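PDB 3HSL: ORF59 from Human herpesvirus 8, which serves as the processivity subunit of the viral DNA polymerase, stimulating the enzyme in lytic DNA replication, probably as a sliding clamp that keeps it on the template. Local coordinates for residues 12-17 and 111-116; 29-34 and 261-266; 191-196 and 251-256; 203-208 and 220-225. All blocks are in the same frame, centred on the assembly; numbering follows the deposited sequence.

Interaction 1. Residues 12-17 and 111-116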
loop_
_atom_site.group_PDB
_atom_site.type_symbol
_atom_site.label_atom_id
_atom_site.label_comp_id
_atom_site.label_asym_id
_atom_site.label_seq_id
_atom_site.Cartn_x
_atom_site.Cartn_y
_atom_site.Cartn_z
ATOM N N TYR A 12 -5.425 1.521 -29.951
ATOM C CA TYR A 12 -5.800 0.156 -29.528
ATOM C C TYR A 12 -6.209 0.030 -28.070
ATOM O O TYR A 12 -5.491 0.456 -27.175
ATOM C CB TYR A 12 -4.641 -0.813 -29.818
ATOM C CG TYR A 12 -4.904 -2.285 -29.553
ATOM C CD1 TYR A 12 -5.540 -3.072 -30.502
ATOM C CD2 TYR A 12 -4.513 -2.889 -28.361
ATOM C CE1 TYR A 12 -5.786 -4.423 -30.276
ATOM C CE2 TYR A 12 -4.755 -4.241 -28.122
ATOM C CZ TYR A 12 -5.394 -5.003 -29.089
ATOM O OH TYR A 12 -5.648 -6.344 -28.885
ATOM N N GLY A 13 -7.371 -0.569 -27.849
ATOM C CA GLY A 13 -7.910 -0.765 -26.515
ATOM C C GLY A 13 -8.385 -2.183 -26.304
ATOM O O GLY A 13 -8.652 -2.906 -27.255
ATOM N N VAL A 14 -8.492 -2.583 -25.045
ATOM C CA VAL A 14 -8.920 -3.923 -24.711
ATOM C C VAL A 14 -9.754 -3.920 -23.423
ATOM O O VAL A 14 -9.474 -3.150 -22.496
ATOM C CB VAL A 14 -7.676 -4.844 -24.565
ATOM C CG1 VAL A 14 -6.827 -4.443 -23.347
ATOM C CG2 VAL A 14 -8.077 -6.282 -24.456
ATOM N N ARG A 15 -10.772 -4.774 -23.380
ATOM C CA ARG A 15 -11.618 -4.935 -22.214
ATOM C C ARG A 15 -11.037 -6.123 -21.457
ATOM O O ARG A 15 -10.751 -7.171 -22.054
ATOM C CB ARG A 15 -13.068 -5.218 -22.598
ATOM C CG ARG A 15 -13.941 -5.653 -21.409
ATOM C CD ARG A 15 -15.311 -6.172 -21.862
ATOM N NE ARG A 15 -16.035 -6.899 -20.804
ATOM C CZ ARG A 15 -15.881 -8.202 -20.528
ATOM N NH1 ARG A 15 -15.024 -8.955 -21.219
ATOM N NH2 ARG A 15 -16.587 -8.762 -19.551
ATOM N N VAL A 16 -10.867 -5.955 -20.145
ATOM C CA VAL A 16 -10.296 -6.985 -19.262
ATOM C C VAL A 16 -11.354 -7.922 -18.654
ATOM O O VAL A 16 -12.305 -7.457 -18.032
ATOM C CB VAL A 16 -9.486 -6.295 -18.138
ATOM C CG1 VAL A 16 -8.860 -7.315 -17.188
ATOM C CG2 VAL A 16 -8.412 -5.393 -18.754
ATOM N N ASP A 17 -11.193 -9.234 -18.834
ATOM C CA ASP A 17 -12.155 -10.201 -18.283
ATOM C C ASP A 17 -11.891 -10.350 -16.778
ATOM O O ASP A 17 -11.209 -11.294 -16.333
ATOM C CB ASP A 17 -12.042 -11.545 -19.009
ATOM C CG ASP A 17 -13.081 -12.557 -18.542
ATOM O OD1 ASP A 17 -13.637 -12.407 -17.430
ATOM O OD2 ASP A 17 -13.346 -13.518 -19.295
ATOM N N ALA A 111 -13.042 -3.459 -16.003
ATOM C CA ALA A 111 -11.734 -2.852 -16.255
ATOM C C ALA A 111 -11.353 -2.896 -17.727
ATOM O O ALA A 111 -11.749 -3.812 -18.452
ATOM C CB ALA A 111 -10.655 -3.542 -15.423
ATOM N N GLY A 112 -10.581 -1.905 -18.162
ATOM C CA GLY A 112 -10.151 -1.816 -19.557
ATOM C C GLY A 112 -8.809 -1.127 -19.660
ATOM O O GLY A 112 -8.444 -0.330 -18.794
ATOM N N ILE A 113 -8.062 -1.431 -20.717
ATOM C CA ILE A 113 -6.742 -0.828 -20.908
ATOM C C ILE A 113 -6.685 -0.329 -22.332
ATOM O O ILE A 113 -6.972 -1.067 -23.281
ATOM C CB ILE A 113 -5.585 -1.826 -20.687
ATOM C CG1 ILE A 113 -5.786 -2.677 -19.439
ATOM C CG2 ILE A 113 -4.258 -1.088 -20.600
ATOM C CD1 ILE A 113 -4.689 -3.689 -19.268
ATOM N N ALA A 114 -6.313 0.928 -22.492
ATOM C CA ALA A 114 -6.253 1.510 -23.815
ATOM C C ALA A 114 -4.854 1.992 -24.085
ATOM O O ALA A 114 -4.118 2.295 -23.151
ATOM C CB ALA A 114 -7.223 2.646 -23.901
ATOM N N PHE A 115 -4.492 2.061 -25.357
ATOM C CA PHE A 115 -3.177 2.516 -25.783
ATOM C C PHE A 115 -3.383 3.536 -26.876
ATOM O O PHE A 115 -4.292 3.390 -27.701
ATOM C CB PHE A 115 -2.335 1.343 -26.287
ATOM C CG PHE A 115 -2.208 0.225 -25.285
ATOM C CD1 PHE A 115 -1.272 0.290 -24.265
ATOM C CD2 PHE A 115 -3.032 -0.898 -25.364
ATOM C CE1 PHE A 115 -1.159 -0.733 -23.346
ATOM C CE2 PHE A 115 -2.915 -1.940 -24.429
ATOM C CZ PHE A 115 -1.981 -1.852 -23.427
ATOM N N TYR A 116 -2.546 4.569 -26.888
ATOM C CA TYR A 116 -2.665 5.619 -27.882
ATOM C C TYR A 116 -1.451 6.529 -27.955
ATOM O O TYR A 116 -0.659 6.590 -27.016
ATOM C CB TYR A 116 -3.916 6.452 -27.613
ATOM C CG TYR A 116 -3.930 7.193 -26.313
ATOM C CD1 TYR A 116 -3.428 8.494 -26.232
ATOM C CD2 TYR A 116 -4.445 6.604 -25.160
ATOM C CE1 TYR A 116 -3.435 9.198 -25.032
ATOM C CE2 TYR A 116 -4.459 7.291 -23.948
ATOM C CZ TYR A 116 -3.951 8.591 -23.892
ATOM O OH TYR A 116 -3.961 9.283 -22.697
#

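Interaction 2. Residues 29-34 and 261-266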
loop_
_atom_site.group_PDB
_atom_site.type_symbol
_atom_site.label_atom_id
_atom_site.label_comp_id
_atom_site.label_asym_id
_atom_site.label_seq_id
_atom_site.Cartn_x
_atom_site.Cartn_y
_atom_site.Cartn_z
ATOM N N GLU A 29 -2.088 -12.846 -5.736
ATOM C CA GLU A 29 -1.786 -12.478 -4.344
ATOM C C GLU A 29 -0.502 -13.126 -3.816
ATOM O O GLU A 29 0.156 -12.601 -2.907
ATOM C CB GLU A 29 -2.951 -12.829 -3.411
ATOM C CG GLU A 29 -4.190 -12.013 -3.705
ATOM C CD GLU A 29 -3.958 -10.512 -3.493
ATOM O OE1 GLU A 29 -3.599 -10.139 -2.342
ATOM O OE2 GLU A 29 -4.138 -9.725 -4.476
ATOM N N HIS A 30 -0.145 -14.266 -4.383
ATOM C CA HIS A 30 1.031 -14.963 -3.941
ATOM C C HIS A 30 2.310 -14.332 -4.494
ATOM O O HIS A 30 3.349 -14.372 -3.840
ATOM C CB HIS A 30 0.901 -16.427 -4.330
ATOM C CG HIS A 30 2.024 -17.283 -3.854
ATOM N ND1 HIS A 30 2.147 -17.681 -2.541
ATOM C CD2 HIS A 30 3.075 -17.821 -4.514
ATOM C CE1 HIS A 30 3.229 -18.426 -2.411
ATOM N NE2 HIS A 30 3.810 -18.528 -3.594
ATOM N N ILE A 31 2.242 -13.745 -5.687
ATOM C CA ILE A 31 3.438 -13.162 -6.298
ATOM C C ILE A 31 3.485 -11.651 -6.244
ATOM O O ILE A 31 4.431 -11.053 -6.739
ATOM C CB ILE A 31 3.575 -13.565 -7.795
ATOM C CG1 ILE A 31 2.497 -12.889 -8.654
ATOM C CG2 ILE A 31 3.573 -15.101 -7.960
ATOM C CD1 ILE A 31 2.665 -13.086 -10.197
ATOM N N LYS A 32 2.468 -11.042 -5.640
ATOM C CA LYS A 32 2.350 -9.578 -5.602
ATOM C C LYS A 32 3.519 -8.716 -5.155
ATOM O O LYS A 32 3.752 -7.665 -5.754
ATOM C CB LYS A 32 1.052 -9.124 -4.920
ATOM C CG LYS A 32 0.983 -9.345 -3.458
ATOM C CD LYS A 32 -0.344 -8.900 -2.903
ATOM C CE LYS A 32 -0.367 -9.104 -1.405
ATOM N NZ LYS A 32 -1.707 -8.760 -0.867
ATOM N N SER A 33 4.258 -9.123 -4.131
ATOM C CA SER A 33 5.374 -8.275 -3.681
ATOM C C SER A 33 6.489 -8.342 -4.717
ATOM O O SER A 33 7.157 -7.339 -4.985
ATOM C CB SER A 33 5.876 -8.658 -2.291
ATOM O OG SER A 33 6.502 -9.921 -2.348
ATOM N N ALA A 34 6.685 -9.526 -5.299
ATOM C CA ALA A 34 7.690 -9.707 -6.342
ATOM C C ALA A 34 7.347 -8.935 -7.614
ATOM O O ALA A 34 8.238 -8.483 -8.316
ATOM C CB ALA A 34 7.854 -11.169 -6.671
ATOM N N LEU A 261 11.580 -20.957 -6.183
ATOM C CA LEU A 261 10.896 -22.118 -5.605
ATOM C C LEU A 261 9.735 -21.769 -4.683
ATOM O O LEU A 261 8.813 -22.557 -4.512
ATOM C CB LEU A 261 11.873 -22.993 -4.838
ATOM C CG LEU A 261 12.988 -23.723 -5.582
ATOM C CD1 LEU A 261 13.876 -24.376 -4.544
ATOM C CD2 LEU A 261 12.467 -24.748 -6.619
ATOM N N ARG A 262 9.782 -20.588 -4.087
ATOM C CA ARG A 262 8.750 -20.160 -3.179
ATOM C C ARG A 262 7.581 -19.535 -3.938
ATOM O O ARG A 262 6.429 -19.722 -3.560
ATOM C CB ARG A 262 9.395 -19.293 -2.098
ATOM C CG ARG A 262 8.489 -18.785 -0.984
ATOM C CD ARG A 262 9.276 -18.866 0.373
ATOM N NE ARG A 262 10.502 -18.066 0.479
ATOM C CZ ARG A 262 10.645 -16.982 1.250
ATOM N NH1 ARG A 262 9.639 -16.538 2.015
ATOM N NH2 ARG A 262 11.811 -16.340 1.259
ATOM N N LEU A 263 7.891 -18.803 -5.009
ATOM C CA LEU A 263 6.903 -18.143 -5.872
ATOM C C LEU A 263 6.093 -19.112 -6.737
ATOM O O LEU A 263 4.912 -18.879 -7.002
ATOM C CB LEU A 263 7.586 -17.077 -6.761
ATOM C CG LEU A 263 8.074 -15.774 -6.085
ATOM C CD1 LEU A 263 9.164 -14.981 -6.863
ATOM C CD2 LEU A 263 6.914 -14.850 -5.654
ATOM N N CYS A 264 6.728 -20.191 -7.172
ATOM C CA CYS A 264 6.055 -21.181 -8.009
ATOM C C CYS A 264 5.319 -22.283 -7.221
ATOM O O CYS A 264 4.772 -23.218 -7.813
ATOM C CB CYS A 264 7.034 -21.777 -8.990
ATOM S SG CYS A 264 7.752 -20.508 -9.993
ATOM N N LYS A 265 5.317 -22.159 -5.895
ATOM C CA LYS A 265 4.632 -23.083 -5.020
ATOM C C LYS A 265 3.384 -22.309 -4.587
ATOM O O LYS A 265 3.404 -21.600 -3.566
ATOM C CB LYS A 265 5.513 -23.429 -3.810
ATOM C CG LYS A 265 4.943 -24.445 -2.784
ATOM C CD LYS A 265 4.809 -25.856 -3.383
ATOM C CE LYS A 265 4.400 -26.935 -2.368
ATOM N NZ LYS A 265 3.041 -26.711 -1.821
ATOM N N VAL A 266 2.308 -22.441 -5.366
ATOM C CA VAL A 266 1.044 -21.767 -5.081
ATOM C C VAL A 266 0.028 -22.828 -4.667
ATOM O O VAL A 266 -0.476 -23.564 -5.518
ATOM C CB VAL A 266 0.511 -21.014 -6.320
ATOM C CG1 VAL A 266 -0.760 -20.228 -5.963
ATOM C CG2 VAL A 266 1.567 -20.086 -6.873
#

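Interaction 3. Residues 191-196 and 251-256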
loop_
_atom_site.group_PDB
_atom_site.type_symbol
_atom_site.label_atom_id
_atom_site.label_comp_id
_atom_site.label_asym_id
_atom_site.label_seq_id
_atom_site.Cartn_x
_atom_site.Cartn_y
_atom_site.Cartn_z
ATOM N N LYS A 191 23.770 -13.129 4.668
ATOM C CA LYS A 191 23.326 -11.752 4.399
ATOM C C LYS A 191 23.577 -11.513 2.912
ATOM O O LYS A 191 22.726 -10.963 2.205
ATOM C CB LYS A 191 24.077 -10.708 5.239
ATOM C CG LYS A 191 24.119 -10.942 6.763
ATOM C CD LYS A 191 24.966 -12.171 7.150
ATOM C CE LYS A 191 24.967 -12.380 8.649
ATOM N NZ LYS A 191 25.745 -13.592 9.008
ATOM N N GLU A 192 24.757 -11.941 2.457
ATOM C CA GLU A 192 25.166 -11.800 1.061
ATOM C C GLU A 192 24.756 -13.022 0.222
ATOM O O GLU A 192 24.620 -14.141 0.741
ATOM C CB GLU A 192 26.676 -11.552 0.947
ATOM C CG GLU A 192 27.073 -11.080 -0.448
ATOM C CD GLU A 192 26.402 -9.744 -0.801
ATOM O OE1 GLU A 192 26.585 -8.768 -0.029
ATOM O OE2 GLU A 192 25.702 -9.678 -1.847
ATOM N N ASP A 193 24.565 -12.795 -1.078
ATOM C CA ASP A 193 24.152 -13.858 -1.984
ATOM C C ASP A 193 25.348 -14.714 -2.392
ATOM O O ASP A 193 26.499 -14.277 -2.331
ATOM C CB ASP A 193 23.456 -13.294 -3.227
ATOM C CG ASP A 193 22.657 -14.348 -3.975
ATOM O OD1 ASP A 193 22.046 -15.199 -3.299
ATOM O OD2 ASP A 193 22.628 -14.331 -5.222
ATOM N N GLN A 194 25.058 -15.941 -2.807
ATOM C CA GLN A 194 26.080 -16.876 -3.214
ATOM C C GLN A 194 25.600 -17.510 -4.506
ATOM O O GLN A 194 24.435 -17.371 -4.873
ATOM C CB GLN A 194 26.229 -17.964 -2.149
ATOM C CG GLN A 194 26.274 -17.440 -0.720
ATOM C CD GLN A 194 26.523 -18.532 0.305
ATOM O OE1 GLN A 194 25.693 -18.767 1.182
ATOM N NE2 GLN A 194 27.664 -19.211 0.195
ATOM N N THR A 195 26.491 -18.208 -5.204
ATOM C CA THR A 195 26.061 -18.858 -6.425
ATOM C C THR A 195 25.874 -20.334 -6.026
ATOM O O THR A 195 26.717 -20.899 -5.335
ATOM C CB THR A 195 27.085 -18.725 -7.592
ATOM O OG1 THR A 195 28.045 -19.772 -7.543
ATOM C CG2 THR A 195 27.753 -17.348 -7.624
ATOM N N VAL A 196 24.773 -20.949 -6.454
ATOM C CA VAL A 196 24.533 -22.348 -6.138
ATOM C C VAL A 196 24.711 -23.089 -7.441
ATOM O O VAL A 196 24.184 -22.656 -8.467
ATOM C CB VAL A 196 23.087 -22.621 -5.754
ATOM C CG1 VAL A 196 23.009 -23.959 -5.032
ATOM C CG2 VAL A 196 22.562 -21.553 -4.845
ATOM N N ARG A 251 24.869 -22.790 -12.536
ATOM C CA ARG A 251 25.273 -22.065 -11.344
ATOM C C ARG A 251 24.490 -20.757 -11.309
ATOM O O ARG A 251 24.836 -19.757 -11.944
ATOM C CB ARG A 251 26.793 -21.928 -11.163
ATOM C CG ARG A 251 27.606 -21.420 -12.299
ATOM C CD ARG A 251 29.061 -21.245 -11.831
ATOM N NE ARG A 251 29.614 -22.470 -11.252
ATOM C CZ ARG A 251 30.284 -23.402 -11.932
ATOM N NH1 ARG A 251 30.500 -23.265 -13.235
ATOM N NH2 ARG A 251 30.744 -24.480 -11.308
ATOM N N VAL A 252 23.417 -20.803 -10.544
ATOM C CA VAL A 252 22.498 -19.698 -10.422
ATOM C C VAL A 252 22.564 -19.001 -9.074
ATOM O O VAL A 252 23.242 -19.475 -8.142
ATOM C CB VAL A 252 21.068 -20.228 -10.605
ATOM C CG1 VAL A 252 20.967 -21.000 -11.916
ATOM C CG2 VAL A 252 20.709 -21.136 -9.464
ATOM N N SER A 253 21.856 -17.874 -8.980
ATOM C CA SER A 253 21.803 -17.103 -7.747
ATOM C C SER A 253 20.930 -17.771 -6.709
ATOM O O SER A 253 19.788 -18.144 -7.004
ATOM C CB SER A 253 21.226 -15.731 -8.005
ATOM O OG SER A 253 20.954 -15.110 -6.766
ATOM N N LEU A 254 21.473 -17.912 -5.499
ATOM C CA LEU A 254 20.760 -18.517 -4.380
ATOM C C LEU A 254 19.485 -17.770 -4.032
ATOM O O LEU A 254 18.460 -18.416 -3.835
ATOM C CB LEU A 254 21.641 -18.622 -3.141
ATOM C CG LEU A 254 21.019 -19.297 -1.906
ATOM C CD1 LEU A 254 20.552 -20.732 -2.179
ATOM C CD2 LEU A 254 21.978 -19.264 -0.736
ATOM N N GLU A 255 19.537 -16.430 -3.953
ATOM C CA GLU A 255 18.334 -15.635 -3.656
ATOM C C GLU A 255 17.276 -15.925 -4.697
ATOM O O GLU A 255 16.112 -16.174 -4.359
ATOM C CB GLU A 255 18.574 -14.128 -3.696
ATOM C CG GLU A 255 19.495 -13.516 -2.637
ATOM C CD GLU A 255 19.562 -11.983 -2.765
ATOM O OE1 GLU A 255 18.654 -11.391 -3.427
ATOM O OE2 GLU A 255 20.524 -11.393 -2.198
ATOM N N SER A 256 17.685 -15.891 -5.963
ATOM C CA SER A 256 16.755 -16.158 -7.047
ATOM C C SER A 256 16.153 -17.552 -6.931
ATOM O O SER A 256 14.975 -17.733 -7.191
ATOM C CB SER A 256 17.418 -15.962 -8.407
ATOM O OG SER A 256 17.767 -14.599 -8.601
#

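Interaction 4. Residues 203-208 and 220-225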
loop_
_atom_site.group_PDB
_atom_site.type_symbol
_atom_site.label_atom_id
_atom_site.label_comp_id
_atom_site.label_asym_id
_atom_site.label_seq_id
_atom_site.Cartn_x
_atom_site.Cartn_y
_atom_site.Cartn_z
ATOM N N THR A 203 23.909 -40.706 -15.618
ATOM C CA THR A 203 24.358 -42.029 -15.156
ATOM C C THR A 203 23.593 -42.445 -13.904
ATOM O O THR A 203 22.912 -43.475 -13.887
ATOM C CB THR A 203 25.878 -42.062 -14.850
ATOM O OG1 THR A 203 26.615 -41.750 -16.034
ATOM C CG2 THR A 203 26.311 -43.441 -14.343
ATOM N N LEU A 204 23.717 -41.633 -12.862
ATOM C CA LEU A 204 23.036 -41.861 -11.603
ATOM C C LEU A 204 21.818 -41.010 -11.832
ATOM O O LEU A 204 21.947 -39.948 -12.438
ATOM C CB LEU A 204 23.865 -41.242 -10.481
ATOM C CG LEU A 204 25.382 -41.543 -10.514
ATOM C CD1 LEU A 204 26.139 -40.744 -9.457
ATOM C CD2 LEU A 204 25.707 -43.062 -10.406
ATOM N N SER A 205 20.631 -41.392 -11.399
ATOM C CA SER A 205 19.540 -40.442 -11.657
ATOM C C SER A 205 19.540 -39.493 -10.461
ATOM O O SER A 205 18.679 -39.591 -9.572
ATOM C CB SER A 205 18.216 -41.149 -11.867
ATOM O OG SER A 205 18.325 -42.012 -12.981
ATOM N N ILE A 206 20.515 -38.575 -10.453
ATOM C CA ILE A 206 20.705 -37.653 -9.335
ATOM C C ILE A 206 20.987 -36.192 -9.668
ATOM O O ILE A 206 21.738 -35.881 -10.595
ATOM C CB ILE A 206 21.892 -38.142 -8.459
ATOM C CG1 ILE A 206 21.623 -39.536 -7.902
ATOM C CG2 ILE A 206 22.162 -37.195 -7.314
ATOM C CD1 ILE A 206 22.743 -40.045 -7.062
ATOM N N VAL A 207 20.370 -35.309 -8.885
ATOM C CA VAL A 207 20.520 -33.869 -8.997
ATOM C C VAL A 207 21.132 -33.394 -7.709
ATOM O O VAL A 207 20.628 -33.730 -6.632
ATOM C CB VAL A 207 19.173 -33.207 -9.087
ATOM C CG1 VAL A 207 19.316 -31.673 -9.035
ATOM C CG2 VAL A 207 18.486 -33.670 -10.357
ATOM N N THR A 208 22.208 -32.616 -7.784
ATOM C CA THR A 208 22.804 -32.176 -6.534
ATOM C C THR A 208 22.888 -30.647 -6.449
ATOM O O THR A 208 23.198 -29.971 -7.426
ATOM C CB THR A 208 24.190 -32.843 -6.274
ATOM O OG1 THR A 208 25.270 -31.989 -6.629
ATOM C CG2 THR A 208 24.301 -34.181 -6.964
ATOM N N PHE A 220 16.116 -39.470 -8.411
ATOM C CA PHE A 220 14.788 -39.489 -9.026
ATOM C C PHE A 220 14.588 -40.685 -9.955
ATOM O O PHE A 220 15.555 -41.284 -10.424
ATOM C CB PHE A 220 14.537 -38.176 -9.792
ATOM C CG PHE A 220 15.553 -37.892 -10.868
ATOM C CD1 PHE A 220 15.397 -38.413 -12.152
ATOM C CD2 PHE A 220 16.667 -37.103 -10.599
ATOM C CE1 PHE A 220 16.333 -38.153 -13.146
ATOM C CE2 PHE A 220 17.593 -36.841 -11.574
ATOM C CZ PHE A 220 17.430 -37.366 -12.854
ATOM N N LYS A 221 13.333 -41.033 -10.217
ATOM C CA LYS A 221 13.050 -42.135 -11.131
ATOM C C LYS A 221 12.912 -41.488 -12.515
ATOM O O LYS A 221 12.042 -40.625 -12.728
ATOM C CB LYS A 221 11.792 -42.923 -10.732
ATOM N N PRO A 222 13.774 -41.893 -13.462
ATOM C CA PRO A 222 13.704 -41.322 -14.799
ATOM C C PRO A 222 12.675 -42.041 -15.672
ATOM O O PRO A 222 12.643 -43.277 -15.680
ATOM C CB PRO A 222 15.115 -41.553 -15.342
ATOM C CG PRO A 222 15.597 -42.791 -14.641
ATOM C CD PRO A 222 14.856 -42.891 -13.334
ATOM N N GLU A 223 11.844 -41.292 -16.398
ATOM C CA GLU A 223 10.849 -41.924 -17.273
ATOM C C GLU A 223 11.387 -42.463 -18.601
ATOM O O GLU A 223 12.012 -41.727 -19.369
ATOM C CB GLU A 223 9.624 -41.028 -17.501
ATOM C CG GLU A 223 8.607 -41.019 -16.353
ATOM C CD GLU A 223 7.874 -42.367 -16.144
ATOM O OE1 GLU A 223 8.273 -43.419 -16.712
ATOM O OE2 GLU A 223 6.874 -42.356 -15.389
ATOM N N THR A 224 11.137 -43.752 -18.855
ATOM C CA THR A 224 11.566 -44.397 -20.093
ATOM C C THR A 224 10.804 -43.722 -21.221
ATOM O O THR A 224 11.404 -43.027 -22.046
ATOM C CB THR A 224 11.263 -45.925 -20.107
ATOM O OG1 THR A 224 11.950 -46.564 -19.028
ATOM C CG2 THR A 224 11.697 -46.568 -21.431
ATOM N N LYS A 225 9.485 -43.932 -21.244
ATOM C CA LYS A 225 8.608 -43.361 -22.261
ATOM C C LYS A 225 8.962 -41.902 -22.564
ATOM O O LYS A 225 9.097 -41.088 -21.639
ATOM C CB LYS A 225 7.142 -43.469 -21.826
#

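Interaction 1. Residues 12-17 and 111-116
I113 O draws two groups of the opposing strand: V14 N donates to it at 2.8 Å, and the CA of G13 offers a C-H contact at 3.4 Å. I113 N returns a bond to V14 O, 2.8 Å long and close to straight at 165°, so these two residues form a hydrogen-bonded antiparallel pair. Y12 and F115 form another such pair, whose Y12 N to F115 O bond measures 3.1 Å. Between them G13 faces A114 in a non-hydrogen-bonded pair. The strands 12-16 and 108-116 are neighbours in a five-stranded antiparallel sheet of this clamp-family protein, and strand 71-73 flanks 12-16 on its other edge. V14, V16, I113, Y12 and F115 all project from one face, where branched aliphatic and aromatic groups suit a buried layer. V14 CG1 lies between the backbone N and the carbonyl carbon (chi1 67°), and it touches I113 CB at 3.9 Å; the two side chains run side by side. I113 CG1 also meets V16 CG2, 3.8 Å away. The Y12 ring receives F115 CD2 at its edge, in plane, while the phenol OH of Y12 bonds to A46 O. R15 extends from the other face toward solvent.

Interaction 2. Residues 29-34 and 261-266
The nearest CA atoms of 29-34 and 261-266 are those of I31 and L263, 6.1 Å apart, while the H30 and V266 CA atoms are 6.9 Å apart. Here helix 18-35 packs beside the C-terminal end of helix 254-263, so two helices distant in sequence meet within the fold of a polymerase processivity factor. Helix 18-35 is kinked in this region, the N atoms of S33 and A34 lacking bonds to the preceding turn.

H30 reaches across the gap with CG anti to its backbone N (chi1 -176°). Its NE2 donates to R262 O at 2.9 Å, with an N-H...O angle of 159° and the acceptor nearly in the ring plane. Histidine suits this place because a flat ring can present an N-H at its edge to a carbonyl of the helix end and still pack through its carbons. L263 O also lies at the ring edge, near CD2, and the CA of V266 covers one face. V266 CG2 touches H30 CD2 at 3.6 Å, the two side chains sliding past each other in opposite directions.

Apolar packing completes the contact. L263 crosses I31 at about a right angle, and both side chains also lie on L63 of strand 61-67, whereas K32 turns away and forms a salt bridge with E29. A34, short enough to admit a leucine beside it, sets its CB 3.9 Å from L263 CD2 and 4.0 Å from L263 CD1.

Interaction 3. Residues 191-196 and 251-256
D193 packs tightly against the start of helix 254-263 through polar bonds, whereas T195 and R251, farther along the same contact, lie nearer solvent and their side chains touch the other segment by van der Waals contact alone. The motif is a strand-to-helix junction: strand 248-253 pairs antiparallel with strand 195-201, then turns into the helix with S253 at its N-cap.

At the tight end the carboxylate of D193, its CG anti to the backbone N (chi1 -163°), is brought to the first turn of the helix, where OD1 accepts from E255 N at 2.9 Å on its syn side, 26° out of the carboxylate plane. OD2 takes the hydroxyl of S253, although the modelled length of that bond is doubtful. S253 OG also accepts a weak capping bond from S256 N and is joined to T59 OG1. An aspartate is apt here, since the helix N-terminus would tend to stabilise its charge and may partly offset the repulsion from the carboxylate of E255, whose OE2 is 4.2 Å from D193 OD1. Q194 O, in the loop before strand 195-201, accepts from L254 N, the first residue of the helix, at 3.1 Å.

Beyond it, T195 and S253 form a non-hydrogen-bonded pair; V196 N then bonds to V252 O at 2.7 Å, and V252 N answers to V196 O. On the solvent side R251 offers mainly its aliphatic base, CB lying 3.8 Å from V196 O. V196 points instead to the buried, apolar side, where L254 of the helix also packs: both rest on L211, and V196 CG2 meets both CD1 and CB of L254.

Interaction 4. Residues 203-208 and 220-225
The F220 ring has one face covered by S205, which presents both its CB and its carbonyl oxygen there. CB stands 3.9 Å from the ring centroid and 17° off the ring normal, a CH-pi contact over the face. S205 O lies 3.3 Å above the ring plane, offset toward the rim. V207 CG2 approaches the ring obliquely, 3.5 Å from F220 CE2, and the two side chains cross at about a right angle. The backbone adds a bond from F220 N to S205 O, 2.8 Å long with an angle of 153° at the hydrogen. The contact lies at the open end of the beta hairpin of strands 206-211 and 214-222, S205 just preceding the first strand as the centre of an inverse gamma turn. P222 closes the contact, its CG 3.3 Å from S205 OG. The ring of F220 also meets V200 and L171, so an aromatic suits this partly buried end. Serine is short enough for its CB to sit over the ring face while its carbonyl oxygen receives F220 N, so S205 takes part in both the polar and the apolar side of the contact, with V207 adding a further apolar touch.

How the interactions relate
Interactions 2 and 3 are coupled through helix 254-263: residues 251-256 start it and residues 261-266 end it, the centres of the two contacts about 18 Å apart and their nearest atoms about 5 Å. Interaction 4 is nested inside the loop closed by interaction 3, since residues 203-225 lie in the chain between 191-196 and 251-256. The two contacts also use neighbouring strands, 195-201 and 206-211, and their nearest atoms are about 6 Å apart. Interaction 1 is on the opposite side of the chain's centre from interactions 3 and 4, its centre about 47 Å from that of interaction 4. Strand 12-16 is followed directly by helix 18-35, which links interaction 1 to interaction 2, the centres of these two contacts being about 26 Å apart.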